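Local coordinates for DNA repair and recombination protein RadB (PDB 2CVH) that probably takes part in DNA repair and homologous recombination as a RecA-like protein that binds DNA, with very weak ATPase activity and no strand exchange, at residues 59-71 with 208-220. Sequence-based numbering, arbitrary orientation.
Sequences PERLVQMAETRGL and YFRITERGIEDVE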
loop_
_atom_site.group_PDB
_atom_site.type_symbol
_atom_site.label_atom_id
_atom_site.label_comp_id
_atom_site.label_asym_id
_atom_site.label_seq_id
_atom_site.Cartn_x
_atom_site.Cartn_y
_atom_site.Cartn_z
ATOM N N PRO A 59 11.578 4.548 10.180
ATOM C CA PRO A 59 12.295 5.795 9.894
ATOM C C PRO A 59 13.691 5.502 9.387
ATOM O O PRO A 59 14.114 6.060 8.373
ATOM C CB PRO A 59 12.331 6.480 11.261
ATOM C CG PRO A 59 11.034 6.072 11.876
ATOM C CD PRO A 59 10.982 4.593 11.534
ATOM N N GLU A 60 14.378 4.588 10.080
ATOM C CA GLU A 60 15.746 4.173 9.722
ATOM C C GLU A 60 15.823 3.573 8.329
ATOM O O GLU A 60 16.755 3.865 7.559
ATOM C CB GLU A 60 16.276 3.138 10.707
ATOM C CG GLU A 60 16.639 3.704 12.044
ATOM C CD GLU A 60 15.516 3.644 13.054
ATOM O OE1 GLU A 60 14.333 3.469 12.682
ATOM O OE2 GLU A 60 15.835 3.785 14.246
ATOM N N ARG A 61 14.845 2.713 8.022
ATOM C CA ARG A 61 14.758 2.056 6.718
ATOM C C ARG A 61 14.560 3.109 5.618
ATOM O O ARG A 61 15.223 3.055 4.567
ATOM C CB ARG A 61 13.631 1.013 6.733
ATOM C CG ARG A 61 13.528 0.144 5.491
ATOM C CD ARG A 61 14.804 -0.661 5.239
ATOM N NE ARG A 61 14.602 -1.631 4.167
ATOM C CZ ARG A 61 15.278 -1.652 3.023
ATOM N NH1 ARG A 61 16.229 -0.759 2.777
ATOM N NH2 ARG A 61 14.962 -2.544 2.098
ATOM N N LEU A 62 13.696 4.096 5.876
ATOM C CA LEU A 62 13.473 5.170 4.908
ATOM C C LEU A 62 14.743 6.024 4.764
ATOM O O LEU A 62 15.091 6.459 3.668
ATOM C CB LEU A 62 12.298 6.043 5.327
ATOM C CG LEU A 62 12.061 7.156 4.304
ATOM C CD1 LEU A 62 11.349 6.587 3.073
ATOM C CD2 LEU A 62 11.259 8.272 4.927
ATOM N N VAL A 63 15.406 6.293 5.889
ATOM C CA VAL A 63 16.670 7.051 5.908
ATOM C C VAL A 63 17.698 6.286 5.059
ATOM O O VAL A 63 18.370 6.862 4.204
ATOM C CB VAL A 63 17.226 7.181 7.364
ATOM C CG1 VAL A 63 18.620 7.779 7.360
ATOM C CG2 VAL A 63 16.293 8.027 8.202
ATOM N N GLN A 64 17.805 4.978 5.297
ATOM C CA GLN A 64 18.726 4.134 4.542
ATOM C C GLN A 64 18.391 4.260 3.079
ATOM O O GLN A 64 19.237 4.625 2.259
ATOM C CB GLN A 64 18.592 2.679 4.972
ATOM C CG GLN A 64 19.553 1.743 4.247
ATOM C CD GLN A 64 19.512 0.318 4.783
ATOM O OE1 GLN A 64 20.558 -0.307 4.999
ATOM N NE2 GLN A 64 18.308 -0.203 5.001
ATOM N N MET A 65 17.121 4.029 2.757
ATOM C CA MET A 65 16.666 4.120 1.375
ATOM C C MET A 65 16.956 5.497 0.775
ATOM O O MET A 65 17.482 5.594 -0.330
ATOM C CB MET A 65 15.177 3.790 1.297
ATOM C CG MET A 65 14.862 2.358 1.720
ATOM S SD MET A 65 13.107 1.978 1.850
ATOM C CE MET A 65 12.574 2.757 0.283
ATOM N N ALA A 66 16.680 6.562 1.530
ATOM C CA ALA A 66 16.920 7.937 1.044
ATOM C C ALA A 66 18.411 8.171 0.748
ATOM O O ALA A 66 18.779 8.580 -0.345
ATOM C CB ALA A 66 16.414 8.959 2.071
ATOM N N GLU A 67 19.263 7.846 1.718
ATOM C CA GLU A 67 20.700 8.027 1.584
ATOM C C GLU A 67 21.287 7.256 0.431
ATOM O O GLU A 67 21.965 7.845 -0.410
ATOM C CB GLU A 67 21.422 7.589 2.854
ATOM C CG GLU A 67 21.348 8.559 3.983
ATOM C CD GLU A 67 21.909 7.981 5.242
ATOM O OE1 GLU A 67 22.376 8.760 6.090
ATOM O OE2 GLU A 67 21.874 6.745 5.406
ATOM N N THR A 68 21.019 5.946 0.397
ATOM C CA THR A 68 21.549 5.064 -0.640
ATOM C C THR A 68 21.185 5.481 -2.056
ATOM O O THR A 68 21.704 4.926 -3.024
ATOM C CB THR A 68 21.131 3.604 -0.445
ATOM O OG1 THR A 68 21.174 3.260 0.943
ATOM C CG2 THR A 68 22.122 2.719 -1.147
ATOM N N ARG A 69 20.292 6.453 -2.179
ATOM C CA ARG A 69 19.884 6.950 -3.481
ATOM C C ARG A 69 20.260 8.445 -3.547
ATOM O O ARG A 69 19.786 9.192 -4.410
ATOM C CB ARG A 69 18.371 6.681 -3.649
ATOM C CG ARG A 69 18.031 5.179 -3.402
ATOM C CD ARG A 69 16.541 4.865 -3.175
ATOM N NE ARG A 69 15.830 4.752 -4.438
ATOM C CZ ARG A 69 15.568 3.608 -5.055
ATOM N NH1 ARG A 69 15.930 2.455 -4.513
ATOM N NH2 ARG A 69 15.066 3.632 -6.288
ATOM N N GLY A 70 21.168 8.839 -2.648
ATOM C CA GLY A 70 21.646 10.212 -2.523
ATOM C C GLY A 70 20.568 11.269 -2.365
ATOM O O GLY A 70 20.717 12.358 -2.914
ATOM N N LEU A 71 19.565 11.009 -1.519
ATOM C CA LEU A 71 18.415 11.914 -1.328
ATOM C C LEU A 71 18.197 12.877 -0.147
ATOM O O LEU A 71 17.188 13.593 -0.147
ATOM C CB LEU A 71 17.121 11.113 -1.480
ATOM C CG LEU A 71 16.619 10.889 -2.893
ATOM C CD1 LEU A 71 15.342 10.096 -2.818
ATOM C CD2 LEU A 71 16.373 12.223 -3.571
ATOM N N TYR A 208 9.396 -9.130 -11.462
ATOM C CA TYR A 208 10.339 -9.640 -10.471
ATOM C C TYR A 208 11.114 -8.448 -9.873
ATOM O O TYR A 208 11.409 -7.458 -10.571
ATOM C CB TYR A 208 11.324 -10.616 -11.140
ATOM C CG TYR A 208 10.667 -11.907 -11.572
ATOM C CD1 TYR A 208 10.345 -12.891 -10.632
ATOM C CD2 TYR A 208 10.291 -12.111 -12.908
ATOM C CE1 TYR A 208 9.648 -14.047 -11.013
ATOM C CE2 TYR A 208 9.596 -13.270 -13.300
ATOM C CZ TYR A 208 9.279 -14.225 -12.347
ATOM O OH TYR A 208 8.582 -15.355 -12.708
ATOM N N PHE A 209 11.418 -8.514 -8.587
ATOM C CA PHE A 209 12.184 -7.445 -7.975
ATOM C C PHE A 209 12.932 -8.031 -6.785
ATOM O O PHE A 209 12.716 -9.194 -6.436
ATOM C CB PHE A 209 11.249 -6.269 -7.574
ATOM C CG PHE A 209 10.249 -6.604 -6.470
ATOM C CD1 PHE A 209 9.013 -7.194 -6.771
ATOM C CD2 PHE A 209 10.522 -6.277 -5.140
ATOM C CE1 PHE A 209 8.078 -7.442 -5.767
ATOM C CE2 PHE A 209 9.584 -6.526 -4.130
ATOM C CZ PHE A 209 8.359 -7.109 -4.451
ATOM N N ARG A 210 13.829 -7.252 -6.186
ATOM C CA ARG A 210 14.557 -7.714 -4.998
ATOM C C ARG A 210 14.600 -6.630 -3.926
ATOM O O ARG A 210 14.605 -5.448 -4.224
ATOM C CB ARG A 210 15.985 -8.197 -5.344
ATOM C CG ARG A 210 16.791 -7.198 -6.091
ATOM C CD ARG A 210 18.128 -7.734 -6.545
ATOM N NE ARG A 210 18.708 -6.843 -7.553
ATOM C CZ ARG A 210 19.705 -5.987 -7.333
ATOM N NH1 ARG A 210 20.258 -5.888 -6.129
ATOM N NH2 ARG A 210 20.174 -5.252 -8.330
ATOM N N ILE A 211 14.504 -7.051 -2.680
ATOM C CA ILE A 211 14.569 -6.150 -1.553
ATOM C C ILE A 211 16.041 -6.031 -1.214
ATOM O O ILE A 211 16.685 -7.040 -0.907
ATOM C CB ILE A 211 13.811 -6.707 -0.333
ATOM C CG1 ILE A 211 12.302 -6.832 -0.693
ATOM C CG2 ILE A 211 14.085 -5.804 0.909
ATOM C CD1 ILE A 211 11.414 -7.432 0.394
ATOM N N THR A 212 16.572 -4.820 -1.334
ATOM C CA THR A 212 17.971 -4.539 -1.046
ATOM C C THR A 212 18.080 -3.401 -0.029
ATOM O O THR A 212 17.080 -2.942 0.516
ATOM C CB THR A 212 18.724 -4.098 -2.292
ATOM O OG1 THR A 212 18.279 -2.785 -2.677
ATOM C CG2 THR A 212 18.505 -5.080 -3.424
ATOM N N GLU A 213 19.304 -2.948 0.216
ATOM C CA GLU A 213 19.540 -1.858 1.145
ATOM C C GLU A 213 18.943 -0.577 0.590
ATOM O O GLU A 213 18.567 0.305 1.360
ATOM C CB GLU A 213 21.037 -1.670 1.383
ATOM C CG GLU A 213 21.610 -2.612 2.423
ATOM C CD GLU A 213 22.020 -3.970 1.865
ATOM O OE1 GLU A 213 23.203 -4.335 2.047
ATOM O OE2 GLU A 213 21.181 -4.677 1.255
ATOM N N ARG A 214 18.829 -0.492 -0.741
ATOM C CA ARG A 214 18.277 0.692 -1.394
ATOM C C ARG A 214 16.754 0.705 -1.451
ATOM O O ARG A 214 16.171 1.639 -2.002
ATOM C CB ARG A 214 18.795 0.828 -2.817
ATOM C CG ARG A 214 20.272 0.643 -2.958
ATOM C CD ARG A 214 20.727 0.908 -4.389
ATOM N NE ARG A 214 20.480 2.291 -4.792
ATOM C CZ ARG A 214 20.279 2.674 -6.048
ATOM N NH1 ARG A 214 20.301 1.777 -7.023
ATOM N NH2 ARG A 214 20.016 3.947 -6.326
ATOM N N GLY A 215 16.112 -0.318 -0.895
ATOM C CA GLY A 215 14.660 -0.399 -0.926
ATOM C C GLY A 215 14.234 -1.595 -1.768
ATOM O O GLY A 215 14.335 -2.749 -1.342
ATOM N N ILE A 216 13.828 -1.329 -2.996
ATOM C CA ILE A 216 13.391 -2.372 -3.907
ATOM C C ILE A 216 14.032 -2.089 -5.235
ATOM O O ILE A 216 14.057 -0.956 -5.702
ATOM C CB ILE A 216 11.850 -2.414 -4.014
ATOM C CG1 ILE A 216 11.297 -3.305 -2.890
ATOM C CG2 ILE A 216 11.416 -2.915 -5.388
ATOM C CD1 ILE A 216 9.806 -3.217 -2.710
ATOM N N GLU A 217 14.629 -3.117 -5.811
ATOM C CA GLU A 217 15.320 -2.956 -7.081
ATOM C C GLU A 217 14.922 -3.993 -8.110
ATOM O O GLU A 217 14.295 -4.997 -7.790
ATOM C CB GLU A 217 16.849 -3.018 -6.860
ATOM C CG GLU A 217 17.353 -1.899 -5.966
ATOM C CD GLU A 217 18.860 -1.832 -5.894
ATOM O OE1 GLU A 217 19.413 -2.253 -4.874
ATOM O OE2 GLU A 217 19.496 -1.332 -6.840
ATOM N N ASP A 218 15.228 -3.687 -9.361
ATOM C CA ASP A 218 14.992 -4.624 -10.425
ATOM C C ASP A 218 16.046 -5.707 -10.223
ATOM O O ASP A 218 17.129 -5.454 -9.664
ATOM C CB ASP A 218 15.168 -3.950 -11.768
ATOM C CG ASP A 218 14.005 -3.074 -12.104
ATOM O OD1 ASP A 218 12.928 -3.653 -12.320
ATOM O OD2 ASP A 218 14.152 -1.831 -12.091
ATOM N N VAL A 219 15.705 -6.924 -10.609
ATOM C CA VAL A 219 16.624 -8.032 -10.449
ATOM C C VAL A 219 17.773 -7.878 -11.421
ATOM O O VAL A 219 17.752 -7.014 -12.295
ATOM C CB VAL A 219 15.936 -9.377 -10.730
ATOM C CG1 VAL A 219 14.797 -9.584 -9.769
ATOM C CG2 VAL A 219 15.445 -9.408 -12.170
ATOM N N GLU A 220 18.801 -8.680 -11.203
ATOM C CA GLU A 220 19.958 -8.702 -12.065
ATOM C C GLU A 220 19.718 -9.802 -13.103
ATOM O O GLU A 220 20.517 -10.762 -13.189
ATOM C CB GLU A 220 21.202 -8.990 -11.235
ATOM C CG GLU A 220 21.618 -7.825 -10.364
ATOM C CD GLU A 220 22.246 -6.701 -11.175
ATOM O OE1 GLU A 220 23.472 -6.483 -11.027
ATOM O OE2 GLU A 220 21.526 -6.049 -11.970
ATOM O OXT GLU A 220 18.712 -9.686 -13.833
HETATM O O HOH W 1 14.735 0.613 -7.679
#
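The guanidinium of R61 carries the sulfur of M65 over one face, toward the rim, and turns its edge to the carbonyl oxygens of T212 and E213. Its NH2 donates to T212 O at 2.7 Å, coming in close to the line of that carbonyl, while NH1 makes a weak bond to E213 O at 2.9 Å. I211 CG2 sits at the same edge, 3.6 Å from R61 NH2. R61 runs out with CG opposite its backbone N (chi1 -173°) and then bends at chi2, which carries its end across to the turn. R69 brings a second guanidinium, with R214 O near its edge: NH1 bonds that oxygen at 2.7 Å, arriving above the carbonyl plane, and NH2 shares a water with I216 O, its own link to the water being weak. The two arginines thus clasp the type I turn T212-G215 of the beta-hairpin formed by strands 206-212 and 215-218, the latter the outermost strand of the RecA-like sheet. One flank of helix 59-67, from R61 to T68, faces the turn, and other flanks pack on helices 33-44 and 73-79; I211 also lies beside G32 of the predicted ATP-binding P-loop. Between the arginines, M65 CG rests 3.8 Å from G215 CA, where a CB would run into the methionine methyl. R214 lies across T68 and R69, its CG 3.3 Å from T68 CG2 and the two guanidinium planes only 18° apart. R214 NE reaches weakly for T68 O, and R214 NH1 makes a salt bridge to E217 OE2, a carboxylate that may temper the neighbouring positive charges. An alanine in place of R214 would be likely to leave E217 OE2 without this charged mate and the T68 methyl without its aliphatic cover. T68 itself is pinned by OG1 donating to Q64 O, one turn back in the helix.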